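Local structure of choline dehydrogenase and related flavoproteins (3Q9T) at residues Y63-T69 with K82-K88; T402-W406 with Q506-H510; V268-P272 with P511-A515. The protein is a formate oxidase of the glucose-methanol-choline oxidoreductase family, a flavoenzyme that carries 8-formyl-FAD at its catalytic site and oxidises formate. One frame throughout, in Å; residues are numbered along the deposited sequence.

Interaction 1 of 3, residues Y63-T69 with K82-K88; sequences YDWAYKT and KPNTRGK. With FAY ([(2R,3S,4R,5R)-5-(6-amino-9H-purin-9-yl)-3,4-dihydroxytetrahydrofuran-2-yl]methyl (2R,3S,4S)-5-(8-formyl-7-methyl-2,4-dioxo-3,4-dihydrobenzo[g]pteridin-10(2H)-yl)-2,3,4-trihydroxypentyl dihydrogen diphosphate), chain D.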
# COMPACT_ATOMS: atom_id res chain seq x y z
N TYR A 63 22.14 0.78 -7.39
CA TYR A 63 22.53 -0.59 -7.04
C TYR A 63 21.37 -1.38 -6.41
O TYR A 63 21.58 -2.45 -5.85
CB TYR A 63 23.79 -0.58 -6.16
CG TYR A 63 24.84 0.33 -6.76
CD1 TYR A 63 25.45 -0.01 -7.96
CD2 TYR A 63 25.17 1.55 -6.17
CE1 TYR A 63 26.37 0.81 -8.54
CE2 TYR A 63 26.10 2.38 -6.74
CZ TYR A 63 26.70 2.00 -7.93
OH TYR A 63 27.63 2.79 -8.53
N ASP A 64 20.16 -0.85 -6.54
CA ASP A 64 18.99 -1.47 -5.93
C ASP A 64 17.91 -1.79 -6.98
O ASP A 64 17.38 -0.89 -7.61
CB ASP A 64 18.41 -0.53 -4.86
CG ASP A 64 17.23 -1.13 -4.13
OD1 ASP A 64 16.80 -2.25 -4.49
OD2 ASP A 64 16.72 -0.46 -3.20
N TRP A 65 17.57 -3.07 -7.12
CA TRP A 65 16.45 -3.50 -7.95
C TRP A 65 15.19 -2.70 -7.60
O TRP A 65 14.40 -2.38 -8.48
CB TRP A 65 16.18 -5.00 -7.81
CG TRP A 65 17.24 -5.87 -8.44
CD1 TRP A 65 18.33 -6.43 -7.82
CD2 TRP A 65 17.31 -6.27 -9.81
NE1 TRP A 65 19.07 -7.16 -8.72
CE2 TRP A 65 18.47 -7.07 -9.95
CE3 TRP A 65 16.51 -6.03 -10.94
CZ2 TRP A 65 18.84 -7.63 -11.17
CZ3 TRP A 65 16.87 -6.59 -12.15
CH2 TRP A 65 18.03 -7.38 -12.26
N ALA A 66 15.03 -2.39 -6.32
CA ALA A 66 13.94 -1.55 -5.84
C ALA A 66 12.58 -2.08 -6.27
O ALA A 66 11.75 -1.35 -6.79
CB ALA A 66 14.14 -0.08 -6.29
N TYR A 67 12.37 -3.37 -6.05
CA TYR A 67 11.09 -4.00 -6.36
C TYR A 67 9.90 -3.44 -5.57
O TYR A 67 10.00 -3.14 -4.37
CB TYR A 67 11.16 -5.50 -6.08
CG TYR A 67 12.21 -6.25 -6.85
CD1 TYR A 67 12.15 -6.33 -8.24
CD2 TYR A 67 13.24 -6.92 -6.20
CE1 TYR A 67 13.11 -7.03 -8.96
CE2 TYR A 67 14.19 -7.62 -6.91
CZ TYR A 67 14.12 -7.67 -8.29
OH TYR A 67 15.06 -8.37 -8.99
N LYS A 68 8.76 -3.36 -6.25
CA LYS A 68 7.48 -3.31 -5.57
C LYS A 68 7.20 -4.70 -5.00
O LYS A 68 7.41 -5.70 -5.69
CB LYS A 68 6.37 -2.97 -6.56
CG LYS A 68 6.46 -1.57 -7.17
CD LYS A 68 5.35 -1.38 -8.19
CE LYS A 68 5.16 0.09 -8.55
NZ LYS A 68 4.13 0.22 -9.62
N THR A 69 6.74 -4.76 -3.75
CA THR A 69 6.21 -6.01 -3.22
C THR A 69 5.12 -5.83 -2.17
O THR A 69 5.16 -4.90 -1.37
CB THR A 69 7.32 -7.02 -2.70
OG1 THR A 69 7.36 -7.03 -1.27
CG2 THR A 69 8.66 -6.72 -3.25
N LYS A 82 7.45 -0.04 -2.09
CA LYS A 82 8.63 0.08 -2.92
C LYS A 82 9.51 1.12 -2.27
O LYS A 82 9.03 2.18 -1.91
CB LYS A 82 8.25 0.50 -4.35
CG LYS A 82 9.41 0.92 -5.22
CD LYS A 82 8.88 1.51 -6.51
CE LYS A 82 9.98 1.97 -7.42
NZ LYS A 82 10.78 0.83 -7.85
N PRO A 83 10.81 0.83 -2.13
CA PRO A 83 11.50 -0.33 -2.69
C PRO A 83 11.61 -1.50 -1.73
O PRO A 83 11.88 -1.32 -0.56
CB PRO A 83 12.91 0.22 -2.94
CG PRO A 83 13.12 1.15 -1.76
CD PRO A 83 11.76 1.81 -1.57
N ASN A 84 11.43 -2.71 -2.24
CA ASN A 84 11.86 -3.89 -1.51
C ASN A 84 13.27 -4.18 -1.99
O ASN A 84 13.45 -4.83 -3.01
CB ASN A 84 10.95 -5.07 -1.80
CG ASN A 84 11.27 -6.27 -0.94
OD1 ASN A 84 10.79 -7.38 -1.19
ND2 ASN A 84 12.07 -6.04 0.09
N THR A 85 14.24 -3.66 -1.26
CA THR A 85 15.63 -3.57 -1.70
C THR A 85 16.31 -4.93 -1.93
O THR A 85 16.18 -5.84 -1.11
CB THR A 85 16.43 -2.72 -0.68
OG1 THR A 85 15.99 -1.35 -0.75
CG2 THR A 85 17.93 -2.82 -0.90
N ARG A 86 17.02 -5.04 -3.04
CA ARG A 86 17.84 -6.21 -3.40
C ARG A 86 19.04 -5.67 -4.16
O ARG A 86 18.90 -4.69 -4.88
CB ARG A 86 17.08 -7.14 -4.35
CG ARG A 86 15.99 -8.00 -3.71
CD ARG A 86 16.60 -9.05 -2.82
NE ARG A 86 16.35 -8.76 -1.41
CZ ARG A 86 16.76 -9.53 -0.41
NH1 ARG A 86 17.45 -10.63 -0.65
NH2 ARG A 86 16.47 -9.20 0.85
N GLY A 87 20.19 -6.32 -4.02
CA GLY A 87 21.41 -5.85 -4.66
C GLY A 87 21.43 -6.08 -6.17
O GLY A 87 21.17 -7.18 -6.66
N LYS A 88 21.75 -5.03 -6.92
CA LYS A 88 21.92 -5.10 -8.36
C LYS A 88 23.33 -4.60 -8.66
O LYS A 88 23.57 -3.39 -8.79
CB LYS A 88 20.87 -4.23 -9.07
CG LYS A 88 20.73 -4.50 -10.54
CD LYS A 88 19.65 -3.64 -11.16
CE LYS A 88 19.80 -3.62 -12.67
NZ LYS A 88 18.72 -2.84 -13.32
P FAY D . 21.45 -14.43 -2.80
N1 FAY D . 21.40 -10.85 5.82
C2 FAY D . 22.29 -10.89 6.89
O2 FAY D . 22.81 -11.96 7.22
N3 FAY D . 22.96 -9.75 7.27
C4 FAY D . 22.36 -8.53 7.03
O4 FAY D . 22.47 -7.66 7.92
N5 FAY D . 20.85 -7.26 5.69
C6 FAY D . 19.82 -5.88 4.10
C7 FAY D . 19.25 -5.67 2.85
C8 FAY D . 19.07 -6.76 1.99
O8 FAY D . 18.65 -7.37 -0.23
C9 FAY D . 19.57 -8.02 2.35
PA FAY D . 21.56 -12.03 -4.30
C1' FAY D . 20.32 -10.75 3.14
C10 FAY D . 20.94 -9.64 5.36
N10 FAY D . 20.39 -9.54 4.08
N1A FAY D . 19.71 -10.94 -15.02
O1A FAY D . 20.57 -10.93 -4.44
C1B FAY D . 21.52 -10.89 -10.09
O1P FAY D . 22.72 -15.00 -3.39
C2' FAY D . 21.66 -10.97 2.39
O2' FAY D . 22.08 -9.73 1.93
C2A FAY D . 21.03 -10.86 -14.60
O2A FAY D . 22.70 -11.72 -3.37
C2B FAY D . 21.37 -9.78 -9.07
O2B FAY D . 21.79 -8.51 -9.55
O2P FAY D . 20.40 -15.51 -2.61
C3' FAY D . 21.81 -12.01 1.24
O3' FAY D . 22.60 -11.60 0.13
N3A FAY D . 21.34 -10.86 -13.25
C3B FAY D . 22.27 -10.27 -7.96
O3B FAY D . 23.60 -9.91 -8.27
O3P FAY D . 20.81 -13.36 -3.82
C4' FAY D . 20.52 -12.56 0.68
O4' FAY D . 19.75 -12.96 1.81
C4A FAY D . 20.34 -10.94 -12.34
C4B FAY D . 22.18 -11.77 -8.06
O4B FAY D . 21.60 -12.06 -9.32
C4X FAY D . 21.34 -8.49 6.07
C5' FAY D . 20.79 -13.73 -0.29
O5' FAY D . 21.68 -13.60 -1.41
C5A FAY D . 19.01 -11.03 -12.73
C5B FAY D . 21.36 -12.36 -6.93
O5B FAY D . 22.17 -12.35 -5.77
C5X FAY D . 20.12 -7.17 4.53
C6A FAY D . 18.69 -11.03 -14.09
N6A FAY D . 17.41 -11.01 -14.47
N7A FAY D . 18.25 -11.10 -11.62
C7M FAY D . 18.68 -4.31 2.55
C8A FAY D . 19.05 -11.07 -10.54
C8M FAY D . 18.83 -6.47 0.56
C9A FAY D . 20.06 -8.25 3.63
N9A FAY D . 20.34 -10.96 -10.96
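Lys88, Trp65 and Lys82 bury the most surface. Lys88 lies over the Trp65 indole. Lys88 CB sits 3.6 Å from the centroid of the five-membered ring of Trp65 (CH-pi), and Lys88 NZ 4.7 Å from that of the six-membered ring (cation-pi). Trp65 is an FAD-binding residue, and the two segments form part of the wall of the FAD pocket of this GMC oxidoreductase. Trp65 NE1 makes weak hydrogen bonds to Gly87 O (2.9 Å) and to FAY O2B (3.1 Å), a ribose hydroxyl of the adenosine half. At the other end Lys82 NZ donates to Ala66 O at 2.6 Å.

The backbones run antiparallel between these ends. Lys88 N bonds to Tyr63 O (2.8 Å), Trp65 N to Arg86 O (3.1 Å) and Asn84 N to Tyr67 O (2.6 Å). Asp64 forms an Asx turn, with OD1 taking Ala66 N (2.5 Å). Asp64 OD1 also accepts from Arg86 N (3.2 Å), and Asp64 OD2 from Thr85 OG1 (2.7 Å).

Tyr67 opens strand 67-74, which pairs with strand 77-81. Asn84 and Arg86 pack on Phe269 of helix 267-277, while Lys68 forms a salt bridge with Glu78 of the second subunit.

Interaction 2 of 3, residues T402-W406 with Q506-H510; sequences TAFQW and QTAFH. With FAY ([(2R,3S,4R,5R)-5-(6-amino-9H-purin-9-yl)-3,4-dihydroxytetrahydrofuran-2-yl]methyl (2R,3S,4S)-5-(8-formyl-7-methyl-2,4-dioxo-3,4-dihydrobenzo[g]pteridin-10(2H)-yl)-2,3,4-trihydroxypentyl dihydrogen diphosphate), chain D.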
# COMPACT_ATOMS: atom_id res chain seq x y z
N THR A 402 16.95 5.09 8.30
CA THR A 402 15.97 5.29 7.23
C THR A 402 15.52 3.96 6.68
O THR A 402 14.38 3.85 6.26
CB THR A 402 16.53 6.12 6.06
OG1 THR A 402 17.82 5.60 5.71
CG2 THR A 402 16.66 7.59 6.46
N ALA A 403 16.42 2.97 6.65
CA ALA A 403 16.08 1.65 6.11
C ALA A 403 14.97 0.96 6.89
O ALA A 403 14.39 -0.01 6.41
CB ALA A 403 17.32 0.75 6.06
N PHE A 404 14.69 1.44 8.10
CA PHE A 404 13.71 0.80 8.97
C PHE A 404 12.55 1.71 9.36
O PHE A 404 11.87 1.46 10.34
CB PHE A 404 14.39 0.29 10.23
CG PHE A 404 15.44 -0.75 9.97
CD1 PHE A 404 15.08 -2.06 9.68
CD2 PHE A 404 16.79 -0.42 10.01
CE1 PHE A 404 16.03 -3.02 9.45
CE2 PHE A 404 17.77 -1.40 9.79
CZ PHE A 404 17.37 -2.70 9.51
N GLN A 405 12.35 2.78 8.59
CA GLN A 405 11.33 3.78 8.87
C GLN A 405 10.84 4.30 7.53
O GLN A 405 11.17 5.42 7.11
CB GLN A 405 11.91 4.95 9.68
CG GLN A 405 12.29 4.62 11.11
CD GLN A 405 11.09 4.42 12.01
OE1 GLN A 405 10.68 5.33 12.71
NE2 GLN A 405 10.52 3.21 12.01
N TRP A 406 10.06 3.48 6.86
CA TRP A 406 9.77 3.71 5.45
C TRP A 406 8.79 4.86 5.24
O TRP A 406 8.72 5.42 4.16
CB TRP A 406 9.24 2.43 4.81
CG TRP A 406 10.25 1.36 4.65
CD1 TRP A 406 11.57 1.41 4.99
CD2 TRP A 406 10.03 0.06 4.10
NE1 TRP A 406 12.18 0.22 4.68
CE2 TRP A 406 11.26 -0.62 4.13
CE3 TRP A 406 8.90 -0.58 3.57
CZ2 TRP A 406 11.40 -1.92 3.67
CZ3 TRP A 406 9.04 -1.87 3.11
CH2 TRP A 406 10.29 -2.53 3.15
N GLN A 506 7.60 -4.18 8.14
CA GLN A 506 8.28 -4.22 6.84
C GLN A 506 9.01 -5.54 6.77
O GLN A 506 9.09 -6.27 7.76
CB GLN A 506 9.31 -3.09 6.70
CG GLN A 506 10.38 -3.12 7.78
CD GLN A 506 11.48 -2.12 7.53
OE1 GLN A 506 11.32 -0.91 7.78
NE2 GLN A 506 12.61 -2.60 7.01
N THR A 507 9.55 -5.85 5.60
CA THR A 507 10.48 -6.97 5.46
C THR A 507 11.70 -6.73 6.34
O THR A 507 12.20 -5.61 6.43
CB THR A 507 10.95 -7.13 4.00
OG1 THR A 507 11.89 -8.21 3.91
CG2 THR A 507 11.64 -5.85 3.50
N ALA A 508 12.20 -7.78 6.98
CA ALA A 508 13.48 -7.66 7.67
C ALA A 508 14.62 -7.98 6.69
O ALA A 508 15.77 -8.13 7.10
CB ALA A 508 13.53 -8.58 8.89
N PHE A 509 14.28 -8.08 5.40
CA PHE A 509 15.25 -8.29 4.31
C PHE A 509 15.79 -9.72 4.19
O PHE A 509 16.89 -9.92 3.66
CB PHE A 509 16.41 -7.28 4.37
CG PHE A 509 15.95 -5.83 4.41
CD1 PHE A 509 15.38 -5.23 3.30
CD2 PHE A 509 16.11 -5.08 5.57
CE1 PHE A 509 14.97 -3.90 3.33
CE2 PHE A 509 15.70 -3.75 5.60
CZ PHE A 509 15.14 -3.16 4.48
N HIS A 510 15.02 -10.72 4.63
CA HIS A 510 15.46 -12.12 4.57
C HIS A 510 14.57 -13.07 3.77
O HIS A 510 14.29 -14.18 4.23
CB HIS A 510 15.61 -12.69 5.99
CG HIS A 510 16.31 -11.77 6.94
ND1 HIS A 510 16.00 -11.71 8.29
CD2 HIS A 510 17.29 -10.85 6.74
CE1 HIS A 510 16.75 -10.79 8.86
NE2 HIS A 510 17.54 -10.26 7.95
P FAY D . 21.45 -14.43 -2.80
N1 FAY D . 21.40 -10.85 5.82
C2 FAY D . 22.29 -10.89 6.89
O2 FAY D . 22.81 -11.96 7.22
N3 FAY D . 22.96 -9.75 7.27
C4 FAY D . 22.36 -8.53 7.03
O4 FAY D . 22.47 -7.66 7.92
N5 FAY D . 20.85 -7.26 5.69
C6 FAY D . 19.82 -5.88 4.10
C7 FAY D . 19.25 -5.67 2.85
C8 FAY D . 19.07 -6.76 1.99
O8 FAY D . 18.65 -7.37 -0.23
C9 FAY D . 19.57 -8.02 2.35
PA FAY D . 21.56 -12.03 -4.30
C1' FAY D . 20.32 -10.75 3.14
C10 FAY D . 20.94 -9.64 5.36
N10 FAY D . 20.39 -9.54 4.08
N1A FAY D . 19.71 -10.94 -15.02
O1A FAY D . 20.57 -10.93 -4.44
C1B FAY D . 21.52 -10.89 -10.09
O1P FAY D . 22.72 -15.00 -3.39
C2' FAY D . 21.66 -10.97 2.39
O2' FAY D . 22.08 -9.73 1.93
C2A FAY D . 21.03 -10.86 -14.60
O2A FAY D . 22.70 -11.72 -3.37
C2B FAY D . 21.37 -9.78 -9.07
O2B FAY D . 21.79 -8.51 -9.55
O2P FAY D . 20.40 -15.51 -2.61
C3' FAY D . 21.81 -12.01 1.24
O3' FAY D . 22.60 -11.60 0.13
N3A FAY D . 21.34 -10.86 -13.25
C3B FAY D . 22.27 -10.27 -7.96
O3B FAY D . 23.60 -9.91 -8.27
O3P FAY D . 20.81 -13.36 -3.82
C4' FAY D . 20.52 -12.56 0.68
O4' FAY D . 19.75 -12.96 1.81
C4A FAY D . 20.34 -10.94 -12.34
C4B FAY D . 22.18 -11.77 -8.06
O4B FAY D . 21.60 -12.06 -9.32
C4X FAY D . 21.34 -8.49 6.07
C5' FAY D . 20.79 -13.73 -0.29
O5' FAY D . 21.68 -13.60 -1.41
C5A FAY D . 19.01 -11.03 -12.73
C5B FAY D . 21.36 -12.36 -6.93
O5B FAY D . 22.17 -12.35 -5.77
C5X FAY D . 20.12 -7.17 4.53
C6A FAY D . 18.69 -11.03 -14.09
N6A FAY D . 17.41 -11.01 -14.47
N7A FAY D . 18.25 -11.10 -11.62
C7M FAY D . 18.68 -4.31 2.55
C8A FAY D . 19.05 -11.07 -10.54
C8M FAY D . 18.83 -6.47 0.56
C9A FAY D . 20.06 -8.25 3.63
N9A FAY D . 20.34 -10.96 -10.96
O HOH W 1 9.21 0.88 7.89
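This contact backs the flavin end of the cofactor pocket. Phe509 belongs to that pocket: the 7-methyl carbon C7M of FAY lies over one face of its ring, with Phe509 CD1 3.5 Å from FAY C7M. Behind it sits the loop 402-406. Phe404 CE1 meets Phe509 CE2 at 3.9 Å, and Trp406 CZ2 meets Phe509 CZ at 4.0 Å.

Gln506 has the largest buried area here. Its aliphatic part covers the Trp406 indole: Gln506 CB is 3.7 Å from the centroid of the six-membered ring of Trp406, a CH-pi contact. Its amide ties the two segments together. Gln506 NE2 donates to Ala403 O at 3.2 Å and to Thr507 O at 3.1 Å. Ala403 O also accepts from Trp406 NE1 at 2.8 Å, so one carbonyl holds both side chains. A water oxygen lies 2.9 Å from Trp406 N, accepting from it, and 2.8 Å from Gln506 OE1, donating to it.

In the fold, 402-406 lies between strands 392-397 and 415-423 of a large mixed sheet. Strand 506-507 pairs antiparallel with strand 308-316 of the same sheet. The chain then bends through an ST turn, in which Phe509 N donates to Thr507 OG1 at 2.8 Å. Thr507 OG1 is also bonded to Asp306. Beyond Gln506, the methyl carbon Thr507 CG2 touches Trp406 CH2 at 3.6 Å.

Interaction 3 of 3, residues V268-P272 with P511-A515; sequences VFETP and PTGTA. With FAY ([(2R,3S,4R,5R)-5-(6-amino-9H-purin-9-yl)-3,4-dihydroxytetrahydrofuran-2-yl]methyl (2R,3S,4S)-5-(8-formyl-7-methyl-2,4-dioxo-3,4-dihydrobenzo[g]pteridin-10(2H)-yl)-2,3,4-trihydroxypentyl dihydrogen diphosphate), chain D.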
# COMPACT_ATOMS: atom_id res chain seq x y z
N VAL A 268 16.23 -15.07 -4.43
CA VAL A 268 14.88 -15.54 -4.12
C VAL A 268 13.76 -15.04 -5.04
O VAL A 268 12.75 -15.74 -5.22
CB VAL A 268 14.48 -15.19 -2.66
CG1 VAL A 268 14.33 -13.68 -2.50
CG2 VAL A 268 13.19 -15.94 -2.25
N PHE A 269 13.91 -13.85 -5.61
CA PHE A 269 12.87 -13.33 -6.49
C PHE A 269 13.10 -13.65 -7.98
O PHE A 269 12.15 -13.98 -8.68
CB PHE A 269 12.67 -11.82 -6.30
CG PHE A 269 12.37 -11.40 -4.87
CD1 PHE A 269 13.05 -10.33 -4.30
CD2 PHE A 269 11.40 -12.06 -4.13
CE1 PHE A 269 12.79 -9.95 -2.99
CE2 PHE A 269 11.13 -11.69 -2.82
CZ PHE A 269 11.81 -10.64 -2.24
N GLU A 270 14.33 -13.52 -8.46
CA GLU A 270 14.58 -13.63 -9.91
C GLU A 270 14.89 -15.05 -10.34
O GLU A 270 14.67 -15.40 -11.50
CB GLU A 270 15.71 -12.71 -10.39
CG GLU A 270 15.43 -11.23 -10.26
CD GLU A 270 14.56 -10.66 -11.39
OE1 GLU A 270 14.47 -11.25 -12.49
OE2 GLU A 270 13.96 -9.60 -11.17
N THR A 271 15.42 -15.86 -9.43
CA THR A 271 15.63 -17.25 -9.75
C THR A 271 14.30 -17.95 -10.17
O THR A 271 14.23 -18.51 -11.26
CB THR A 271 16.29 -18.01 -8.60
OG1 THR A 271 17.70 -17.78 -8.63
CG2 THR A 271 16.01 -19.50 -8.72
N PRO A 272 13.26 -17.90 -9.32
CA PRO A 272 12.01 -18.54 -9.77
C PRO A 272 11.42 -17.92 -11.04
O PRO A 272 10.80 -18.61 -11.85
CB PRO A 272 11.05 -18.32 -8.60
CG PRO A 272 11.65 -17.15 -7.83
CD PRO A 272 13.13 -17.35 -7.96
N PRO A 511 14.12 -12.68 2.56
CA PRO A 511 13.28 -13.62 1.80
C PRO A 511 14.00 -14.93 1.39
O PRO A 511 15.20 -14.92 1.11
CB PRO A 511 12.89 -12.82 0.56
CG PRO A 511 14.03 -11.84 0.40
CD PRO A 511 14.40 -11.45 1.80
N THR A 512 13.25 -16.03 1.33
CA THR A 512 13.77 -17.36 1.03
C THR A 512 12.69 -18.26 0.40
O THR A 512 11.52 -17.87 0.34
CB THR A 512 14.23 -18.10 2.33
OG1 THR A 512 13.10 -18.32 3.18
CG2 THR A 512 15.31 -17.31 3.08
N GLY A 513 13.09 -19.43 -0.08
CA GLY A 513 12.17 -20.55 -0.24
C GLY A 513 11.57 -20.86 -1.59
O GLY A 513 10.93 -21.91 -1.76
N THR A 514 11.77 -19.97 -2.55
CA THR A 514 11.03 -20.04 -3.81
C THR A 514 11.50 -21.09 -4.81
O THR A 514 10.95 -21.21 -5.89
CB THR A 514 11.07 -18.68 -4.51
OG1 THR A 514 12.43 -18.25 -4.60
CG2 THR A 514 10.24 -17.67 -3.71
N ALA A 515 12.54 -21.85 -4.47
CA ALA A 515 12.92 -23.00 -5.29
C ALA A 515 13.59 -24.00 -4.37
O ALA A 515 14.74 -24.37 -4.57
CB ALA A 515 13.83 -22.57 -6.43
P FAY D . 21.45 -14.43 -2.80
N1 FAY D . 21.40 -10.85 5.82
C2 FAY D . 22.29 -10.89 6.89
O2 FAY D . 22.81 -11.96 7.22
N3 FAY D . 22.96 -9.75 7.27
C4 FAY D . 22.36 -8.53 7.03
O4 FAY D . 22.47 -7.66 7.92
N5 FAY D . 20.85 -7.26 5.69
C6 FAY D . 19.82 -5.88 4.10
C7 FAY D . 19.25 -5.67 2.85
C8 FAY D . 19.07 -6.76 1.99
O8 FAY D . 18.65 -7.37 -0.23
C9 FAY D . 19.57 -8.02 2.35
PA FAY D . 21.56 -12.03 -4.30
C1' FAY D . 20.32 -10.75 3.14
C10 FAY D . 20.94 -9.64 5.36
N10 FAY D . 20.39 -9.54 4.08
N1A FAY D . 19.71 -10.94 -15.02
O1A FAY D . 20.57 -10.93 -4.44
C1B FAY D . 21.52 -10.89 -10.09
O1P FAY D . 22.72 -15.00 -3.39
C2' FAY D . 21.66 -10.97 2.39
O2' FAY D . 22.08 -9.73 1.93
C2A FAY D . 21.03 -10.86 -14.60
O2A FAY D . 22.70 -11.72 -3.37
C2B FAY D . 21.37 -9.78 -9.07
O2B FAY D . 21.79 -8.51 -9.55
O2P FAY D . 20.40 -15.51 -2.61
C3' FAY D . 21.81 -12.01 1.24
O3' FAY D . 22.60 -11.60 0.13
N3A FAY D . 21.34 -10.86 -13.25
C3B FAY D . 22.27 -10.27 -7.96
O3B FAY D . 23.60 -9.91 -8.27
O3P FAY D . 20.81 -13.36 -3.82
C4' FAY D . 20.52 -12.56 0.68
O4' FAY D . 19.75 -12.96 1.81
C4A FAY D . 20.34 -10.94 -12.34
C4B FAY D . 22.18 -11.77 -8.06
O4B FAY D . 21.60 -12.06 -9.32
C4X FAY D . 21.34 -8.49 6.07
C5' FAY D . 20.79 -13.73 -0.29
O5' FAY D . 21.68 -13.60 -1.41
C5A FAY D . 19.01 -11.03 -12.73
C5B FAY D . 21.36 -12.36 -6.93
O5B FAY D . 22.17 -12.35 -5.77
C5X FAY D . 20.12 -7.17 4.53
C6A FAY D . 18.69 -11.03 -14.09
N6A FAY D . 17.41 -11.01 -14.47
N7A FAY D . 18.25 -11.10 -11.62
C7M FAY D . 18.68 -4.31 2.55
C8A FAY D . 19.05 -11.07 -10.54
C8M FAY D . 18.83 -6.47 0.56
C9A FAY D . 20.06 -8.25 3.63
N9A FAY D . 20.34 -10.96 -10.96
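Residues 268-272 form part of helix 267-277, which is kinked at Pro272, where the proline nitrogen makes no bond to the preceding turn. Residues 511-515 are irregular and pass along one side of this helix. The nearest pair of CA atoms is Val268 CA and Thr512 CA, 5.6 Å apart. Gly513 has a positive phi of 99°. A CB there would collide with the carbonyl oxygen of Thr512.

One hydrogen bond joins the segments: Thr514 OG1 donates to Val268 O at 2.6 Å. The same hydroxyl lies 3.5 Å from Pro272 CG, measured from Thr514 OG1. Val268 fills the space between helix and loop. Its CG1 meets Pro511 CG at 3.4 Å, and Val268 CG2 approaches Thr512 C at 3.6 Å. Phe269 starts away from the loop, but its ring swings back, bringing Phe269 CZ to 3.7 Å from Pro511 CG. Leu304 of strand 302-304 and Val433 of strand 431-434 pack against this cluster.

The CA-to-CB bond of Glu270 leads away from 511-515. Glu270 CG lies 3.1 Å from FAY N7A of the adenine, while the carboxylate is held by Tyr67 and Lys273. It is an FAD-binding residue. The helix follows strand 261-264 of the parallel five-stranded sheet, a strand-to-helix arrangement characteristic of the Rossmann-type FAD-binding domain of GMC oxidoreductases.

All three contacts touch FAY. Interaction 3 meets the adenine, interaction 1 the adenosine ribose and the 8-formyl end, and interaction 2 the 7-methyl group of the flavin. Interaction 1 touches both others. Arg86 NH2 lies 2.9 Å from Phe509 O of interaction 2, a weak hydrogen bond, and 3.2 Å from Pro511 CD of interaction 3. Tyr67 OH is 2.7 Å from Glu270 OE2 in a probable hydrogen bond. Interactions 2 and 3 have centres about 19 Å apart, but residues 506-510 run straight into 511-515. One continuous segment therefore serves both, and interaction 2 is nested in the loop closed by interaction 3.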